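Local coordinates for protein endo-beta-1,4-glucanase (Bacillus licheniformis, PDB 2JEN) that hydrolyses internal beta-1,4-glucosidic bonds of plant cell-wall glucans, xyloglucan among them, as a family 12 glycoside hydrolase, at residues A[137-142]-A[153-158]; A[132-137]-A[238-243]. The protein carries 1 engineered substitution. All coordinates share one frame; numbering follows the deposited sequence.

Contact 1: A[137-142]-A[153-158]; sequences DIWLHN and TDAIMI. Engineered in segment 153-158: Ala155 (natural residue Glu). With GLC (alpha-D-glucopyranose), chain B.
CZ3 of the Trp139 ring meets the methyl of Ala155 obliquely, 3.6 Å from CB; Ala155 is an engineered residue, glutamate in the natural enzyme. One face of the indole carries the carboxylate of Asp137, whose CG sits 3.9 Å above the plane and toward the rim, while the O3 hydroxyl of the chain B glucose lies in plane at the edge, 3.3 Å from CH2. An alanine in place of Trp139 would probably open a gap beside the sugar and leave the Asp137 carboxylate without its flat backing. Met157 is bent at chi3 (80°), which sets CE beside the chain B glucose, 3.6 Å from its O5, and its CG touches Asp137 OD1 at 3.6 Å. Asp137, Trp139 and Met157 thus line the glycan-binding pocket on one face of this antiparallel pair. On the opposite face, Leu140 CD1 meets Ile156 CD1 at 3.9 Å, and Ile138 CD1 wedges against Ile156 and Ile158. Paired bonds join Ile138 and Ile156; further along, Thr153 and Asp154 both face Leu140 in a classic beta bulge, where Leu140 O accepts Thr153 N at 2.9 Å and, weakly, Asp154 N. Helix 215-225 packs against the isoleucines, with strands 195-204 and 234-244 flanking the pair.

Contact 2: A[132-137]-A[238-243]; sequences YNAAYD and VEFGTE. With GLC (alpha-D-glucopyranose), chain B; GLC (alpha-D-glucopyranose), chain C.
Glu243 OE1 is gripped twice: the O3 hydroxyl of the chain C glucose donates to it at 2.6 Å, and Asn133 ND2, 2.9 Å away, uses the anti lone pair of OE1, which itself lies close to the Asn133 amide plane. Amide and carboxylate are nearly coplanar, 23° apart. Asn133 OD1 also takes the Glu243 backbone N-H, from above its carbonyl plane, which holds the amide at both ends; the carboxylate's turn is set by that amide together with the sugar hydroxyls. OE2 receives O6 of the chain B glucose at 2.8 Å. These strands run antiparallel in the concave sheet of the family 12 beta-jelly roll. Asp137 and Glu243 face the bound glycan, with Asn133 and Glu239 behind them, while Tyr136 and Phe240 point to the other face, into the sandwich. There CG of Phe240, anti to the backbone N (chi1 178°), swings the ring across so that its edge meets the face of Tyr136, CD2 standing 3.7 Å above the ring centre. Val238 CG1 touches Tyr136 CD1 at 3.8 Å; strands 118-128 and 247-260 cover this aromatic pair. Toward the cleft, a water lies between Asp137 OD2 and Glu239 OE1, which are 4.4 Å apart, and Glu239 OE2 is held by His97 and Ser237.

Overall arrangement
Strand 131-141 is the common element: it pairs along one edge with 154-158 in contact 1 and along its other edge with 238-241 in contact 2, and so lies between them in one sheet, with Asp137 in both contacts. Both are buried, but the centre of contact 2 lies about 4 Å, that of contact 1 about 9 Å, from the centre of the chain, and contact 1 runs out to exposed Asn142. To the shared Asp137, contact 1 adds an indole and a methionine beside the glycan, with aliphatic side chains on its helix side; contact 2 adds the hydrogen-bonding Glu243 carboxylate backed by an amide, with aromatics inside the sandwich. Met157 CE packs 3.5 Å from Glu243 OE1, joining the two around the chain B glucose.

Contact 1: A[137-142]-A[153-158]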
loop_
_atom_site.group_PDB
_atom_site.type_symbol
_atom_site.label_atom_id
_atom_site.label_comp_id
_atom_site.label_asym_id
_atom_site.label_seq_id
_atom_site.Cartn_x
_atom_site.Cartn_y
_atom_site.Cartn_z
ATOM N N ASP A 137 -22.785 12.216 17.629
ATOM C CA ASP A 137 -23.804 12.609 16.638
ATOM C C ASP A 137 -25.031 11.777 16.909
ATOM O O ASP A 137 -24.975 10.533 16.872
ATOM C CB ASP A 137 -23.299 12.385 15.209
ATOM C CG ASP A 137 -23.973 13.235 14.161
ATOM O OD1 ASP A 137 -24.471 14.343 14.437
ATOM O OD2 ASP A 137 -23.948 12.844 13.001
ATOM N N ILE A 138 -26.111 12.447 17.318
ATOM C CA ILE A 138 -27.346 11.802 17.707
ATOM C C ILE A 138 -28.410 12.180 16.691
ATOM O O ILE A 138 -28.633 13.360 16.430
ATOM C CB ILE A 138 -27.757 12.260 19.118
ATOM C CG1 ILE A 138 -26.681 11.931 20.166
ATOM C CG2 ILE A 138 -29.119 11.681 19.523
ATOM C CD1 ILE A 138 -26.076 13.089 20.862
ATOM N N TRP A 139 -29.037 11.182 16.065
ATOM C CA TRP A 139 -30.014 11.393 15.019
ATOM C C TRP A 139 -31.411 11.157 15.546
ATOM O O TRP A 139 -31.638 10.200 16.293
ATOM C CB TRP A 139 -29.775 10.454 13.853
ATOM C CG TRP A 139 -28.543 10.717 13.092
ATOM C CD1 TRP A 139 -27.418 9.923 13.015
ATOM C CD2 TRP A 139 -28.309 11.843 12.239
ATOM N NE1 TRP A 139 -26.505 10.512 12.174
ATOM C CE2 TRP A 139 -27.037 11.689 11.680
ATOM C CE3 TRP A 139 -29.059 12.965 11.890
ATOM C CZ2 TRP A 139 -26.517 12.597 10.800
ATOM C CZ3 TRP A 139 -28.537 13.855 11.004
ATOM C CH2 TRP A 139 -27.285 13.680 10.457
ATOM N N LEU A 140 -32.339 12.030 15.135
ATOM C CA LEU A 140 -33.746 11.891 15.485
ATOM C C LEU A 140 -34.605 11.921 14.233
ATOM O O LEU A 140 -34.257 12.531 13.224
ATOM C CB LEU A 140 -34.180 13.003 16.459
ATOM C CG LEU A 140 -33.412 13.075 17.774
ATOM C CD1 LEU A 140 -32.223 14.010 17.752
ATOM C CD2 LEU A 140 -34.383 13.419 18.928
ATOM N N HIS A 141 -35.737 11.222 14.330
ATOM C CA HIS A 141 -36.744 11.143 13.277
ATOM C C HIS A 141 -38.125 11.308 13.887
ATOM O O HIS A 141 -38.311 11.123 15.085
ATOM C CB HIS A 141 -36.716 9.778 12.590
ATOM C CG HIS A 141 -35.514 9.514 11.727
ATOM N ND1 HIS A 141 -34.322 9.002 12.223
ATOM C CD2 HIS A 141 -35.373 9.588 10.386
ATOM C CE1 HIS A 141 -33.489 8.832 11.198
ATOM N NE2 HIS A 141 -34.108 9.168 10.077
ATOM N N ASN A 142 -39.110 11.570 13.031
ATOM C CA ASN A 142 -40.506 11.425 13.460
ATOM C C ASN A 142 -40.956 9.959 13.517
ATOM O O ASN A 142 -41.840 9.554 14.344
ATOM C CB ASN A 142 -41.448 12.171 12.523
ATOM C CG ASN A 142 -41.379 13.572 12.665
ATOM O OD1 ASN A 142 -41.367 14.092 13.773
ATOM N ND2 ASN A 142 -41.446 14.270 11.532
ATOM N N THR A 153 -34.896 14.321 11.080
ATOM C CA THR A 153 -35.453 15.637 11.347
ATOM C C THR A 153 -34.511 16.543 12.143
ATOM O O THR A 153 -34.583 17.780 12.053
ATOM C CB THR A 153 -36.797 15.526 12.108
ATOM O OG1 THR A 153 -36.586 14.779 13.298
ATOM C CG2 THR A 153 -37.835 14.835 11.251
ATOM N N ASP A 154 -33.632 15.955 12.939
ATOM C CA ASP A 154 -32.747 16.684 13.810
ATOM C C ASP A 154 -31.482 15.875 14.065
ATOM O O ASP A 154 -31.508 14.646 14.088
ATOM C CB ASP A 154 -33.383 16.912 15.194
ATOM C CG ASP A 154 -34.748 17.580 15.143
ATOM O OD1 ASP A 154 -35.748 16.869 14.960
ATOM O OD2 ASP A 154 -34.813 18.824 15.280
ATOM N N ALA A 155 -30.406 16.613 14.267
ATOM C CA ALA A 155 -29.135 16.113 14.728
ATOM C C ALA A 155 -28.723 16.871 15.970
ATOM O O ALA A 155 -28.829 18.110 16.000
ATOM C CB ALA A 155 -28.058 16.265 13.670
ATOM N N ILE A 156 -28.196 16.148 16.967
ATOM C CA ILE A 156 -27.561 16.746 18.118
ATOM C C ILE A 156 -26.102 16.306 18.126
ATOM O O ILE A 156 -25.837 15.116 18.002
ATOM C CB ILE A 156 -28.252 16.325 19.409
ATOM C CG1 ILE A 156 -29.710 16.743 19.398
ATOM C CG2 ILE A 156 -27.492 16.849 20.623
ATOM C CD1 ILE A 156 -30.505 16.087 20.588
ATOM N N MET A 157 -25.186 17.246 18.220
ATOM C CA MET A 157 -23.777 16.948 18.306
ATOM C C MET A 157 -23.236 17.373 19.663
ATOM O O MET A 157 -23.595 18.436 20.194
ATOM C CB MET A 157 -23.002 17.690 17.235
ATOM C CG MET A 157 -23.501 17.460 15.858
ATOM S SD MET A 157 -22.288 17.953 14.638
ATOM C CE MET A 157 -21.174 16.533 14.654
ATOM N N ILE A 158 -22.359 16.574 20.232
ATOM C CA ILE A 158 -21.726 16.859 21.512
ATOM C C ILE A 158 -20.245 16.696 21.312
ATOM O O ILE A 158 -19.746 15.557 21.240
ATOM C CB ILE A 158 -22.282 15.996 22.658
ATOM C CG1 ILE A 158 -23.811 16.056 22.739
ATOM C CG2 ILE A 158 -21.605 16.405 23.982
ATOM C CD1 ILE A 158 -24.441 15.156 23.744
HETATM C C1 GLC B . -23.449 16.888 11.480
HETATM C C2 GLC B . -24.193 16.910 10.147
HETATM C C3 GLC B . -24.508 15.492 9.751
HETATM C C4 GLC B . -23.196 14.736 9.573
HETATM C C5 GLC B . -22.498 14.806 10.938
HETATM C C6 GLC B . -21.229 13.951 11.046
HETATM O O1 GLC B . -23.166 18.169 11.971
HETATM O O2 GLC B . -25.438 17.574 10.154
HETATM O O3 GLC B . -25.354 15.606 8.605
HETATM O O4 GLC B . -23.439 13.380 9.270
HETATM O O5 GLC B . -22.242 16.167 11.252
HETATM O O6 GLC B . -20.300 14.260 10.029
#

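Contact 2: A[132-137]-A[238-243]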
loop_
_atom_site.group_PDB
_atom_site.type_symbol
_atom_site.label_atom_id
_atom_site.label_comp_id
_atom_site.label_asym_id
_atom_site.label_seq_id
_atom_site.Cartn_x
_atom_site.Cartn_y
_atom_site.Cartn_z
ATOM N N TYR A 132 -10.041 18.995 13.108
ATOM C CA TYR A 132 -10.885 17.835 13.402
ATOM C C TYR A 132 -11.631 18.111 14.682
ATOM O O TYR A 132 -11.320 19.048 15.412
ATOM C CB TYR A 132 -10.040 16.556 13.516
ATOM C CG TYR A 132 -8.967 16.620 14.568
ATOM C CD1 TYR A 132 -9.234 16.301 15.889
ATOM C CD2 TYR A 132 -7.681 17.062 14.260
ATOM C CE1 TYR A 132 -8.255 16.404 16.858
ATOM C CE2 TYR A 132 -6.707 17.161 15.213
ATOM C CZ TYR A 132 -6.988 16.847 16.503
ATOM O OH TYR A 132 -6.013 16.921 17.485
ATOM N N ASN A 133 -12.567 17.234 14.996
ATOM C CA ASN A 133 -13.209 17.190 16.316
ATOM C C ASN A 133 -13.343 15.750 16.790
ATOM O O ASN A 133 -12.952 14.806 16.072
ATOM C CB ASN A 133 -14.568 17.914 16.262
ATOM C CG ASN A 133 -15.570 17.281 15.360
ATOM O OD1 ASN A 133 -15.608 16.051 15.242
ATOM N ND2 ASN A 133 -16.435 18.102 14.749
ATOM N N ALA A 134 -13.810 15.582 18.028
ATOM C CA ALA A 134 -14.306 14.314 18.510
ATOM C C ALA A 134 -15.698 14.615 19.035
ATOM O O ALA A 134 -15.848 15.491 19.916
ATOM C CB ALA A 134 -13.428 13.717 19.592
ATOM N N ALA A 135 -16.713 13.978 18.488
ATOM C CA ALA A 135 -18.083 14.384 18.720
ATOM C C ALA A 135 -19.065 13.230 18.676
ATOM O O ALA A 135 -18.973 12.365 17.781
ATOM C CB ALA A 135 -18.523 15.445 17.701
ATOM N N TYR A 136 -20.035 13.249 19.594
ATOM C CA TYR A 136 -21.230 12.470 19.443
ATOM C C TYR A 136 -22.097 13.074 18.361
ATOM O O TYR A 136 -22.164 14.305 18.236
ATOM C CB TYR A 136 -22.055 12.423 20.712
ATOM C CG TYR A 136 -21.502 11.512 21.774
ATOM C CD1 TYR A 136 -21.788 10.156 21.773
ATOM C CD2 TYR A 136 -20.649 11.993 22.785
ATOM C CE1 TYR A 136 -21.263 9.319 22.724
ATOM C CE2 TYR A 136 -20.111 11.150 23.739
ATOM C CZ TYR A 136 -20.435 9.798 23.725
ATOM O OH TYR A 136 -19.920 8.945 24.697
ATOM N N ASP A 137 -22.785 12.216 17.629
ATOM C CA ASP A 137 -23.804 12.609 16.638
ATOM C C ASP A 137 -25.031 11.777 16.909
ATOM O O ASP A 137 -24.975 10.533 16.872
ATOM C CB ASP A 137 -23.299 12.385 15.209
ATOM C CG ASP A 137 -23.973 13.235 14.161
ATOM O OD1 ASP A 137 -24.471 14.343 14.437
ATOM O OD2 ASP A 137 -23.948 12.844 13.001
ATOM N N VAL A 238 -27.125 6.882 18.350
ATOM C CA VAL A 238 -26.057 7.599 19.023
ATOM C C VAL A 238 -24.768 7.101 18.407
ATOM O O VAL A 238 -24.491 5.894 18.413
ATOM C CB VAL A 238 -26.052 7.388 20.542
ATOM C CG1 VAL A 238 -24.832 8.001 21.187
ATOM C CG2 VAL A 238 -27.356 7.942 21.156
ATOM N N GLU A 239 -24.023 8.040 17.860
ATOM C CA GLU A 239 -22.752 7.766 17.200
ATOM C C GLU A 239 -21.664 8.570 17.881
ATOM O O GLU A 239 -21.948 9.642 18.440
ATOM C CB GLU A 239 -22.810 8.150 15.712
ATOM C CG GLU A 239 -24.054 7.681 15.018
ATOM C CD GLU A 239 -24.119 7.917 13.534
ATOM O OE1 GLU A 239 -23.189 8.507 12.955
ATOM O OE2 GLU A 239 -25.148 7.506 12.947
ATOM N N PHE A 240 -20.426 8.112 17.828
ATOM C CA PHE A 240 -19.295 8.884 18.331
ATOM C C PHE A 240 -18.171 8.748 17.333
ATOM O O PHE A 240 -17.818 7.632 16.935
ATOM C CB PHE A 240 -18.806 8.382 19.682
ATOM C CG PHE A 240 -17.606 9.134 20.199
ATOM C CD1 PHE A 240 -16.342 8.646 20.008
ATOM C CD2 PHE A 240 -17.756 10.359 20.832
ATOM C CE1 PHE A 240 -15.237 9.367 20.444
ATOM C CE2 PHE A 240 -16.675 11.081 21.247
ATOM C CZ PHE A 240 -15.408 10.577 21.075
ATOM N N GLY A 241 -17.596 9.875 16.922
ATOM C CA GLY A 241 -16.498 9.794 15.979
ATOM C C GLY A 241 -15.762 11.079 15.842
ATOM O O GLY A 241 -15.903 11.973 16.698
ATOM N N THR A 242 -14.901 11.154 14.832
ATOM C CA THR A 242 -14.110 12.348 14.577
ATOM C C THR A 242 -14.482 12.897 13.221
ATOM O O THR A 242 -14.186 12.282 12.212
ATOM C CB THR A 242 -12.609 12.064 14.644
ATOM O OG1 THR A 242 -12.292 11.046 13.687
ATOM C CG2 THR A 242 -12.131 11.584 16.009
ATOM N N GLU A 243 -15.073 14.088 13.151
ATOM C CA GLU A 243 -15.192 14.759 11.852
ATOM C C GLU A 243 -13.831 15.286 11.515
ATOM O O GLU A 243 -13.193 15.962 12.330
ATOM C CB GLU A 243 -16.174 15.923 11.875
ATOM C CG GLU A 243 -17.624 15.530 12.132
ATOM C CD GLU A 243 -18.584 16.686 12.004
ATOM O OE1 GLU A 243 -18.484 17.637 12.777
ATOM O OE2 GLU A 243 -19.448 16.644 11.109
HETATM C C1 GLC B . -23.449 16.888 11.480
HETATM C C2 GLC B . -24.193 16.910 10.147
HETATM C C3 GLC B . -24.508 15.492 9.751
HETATM C C4 GLC B . -23.196 14.736 9.573
HETATM C C5 GLC B . -22.498 14.806 10.938
HETATM C C6 GLC B . -21.229 13.951 11.046
HETATM O O1 GLC B . -23.166 18.169 11.971
HETATM O O2 GLC B . -25.438 17.574 10.154
HETATM O O3 GLC B . -25.354 15.606 8.605
HETATM O O4 GLC B . -23.439 13.380 9.270
HETATM O O5 GLC B . -22.242 16.167 11.252
HETATM O O6 GLC B . -20.300 14.260 10.029
HETATM C C1 GLC C . -19.630 22.199 9.868
HETATM C C2 GLC C . -19.673 21.526 11.220
HETATM C C3 GLC C . -19.950 20.047 11.098
HETATM C C4 GLC C . -21.130 19.751 10.171
HETATM C C5 GLC C . -20.970 20.567 8.877
HETATM C C6 GLC C . -22.196 20.399 7.984
HETATM O O2 GLC C . -18.422 21.690 11.852
HETATM O O3 GLC C . -20.235 19.541 12.377
HETATM O O4 GLC C . -21.215 18.347 9.927
HETATM O O5 GLC C . -20.858 21.935 9.193
HETATM O O6 GLC C . -21.886 20.881 6.675
HETATM O O HOH W 1 -23.454 10.725 11.328
#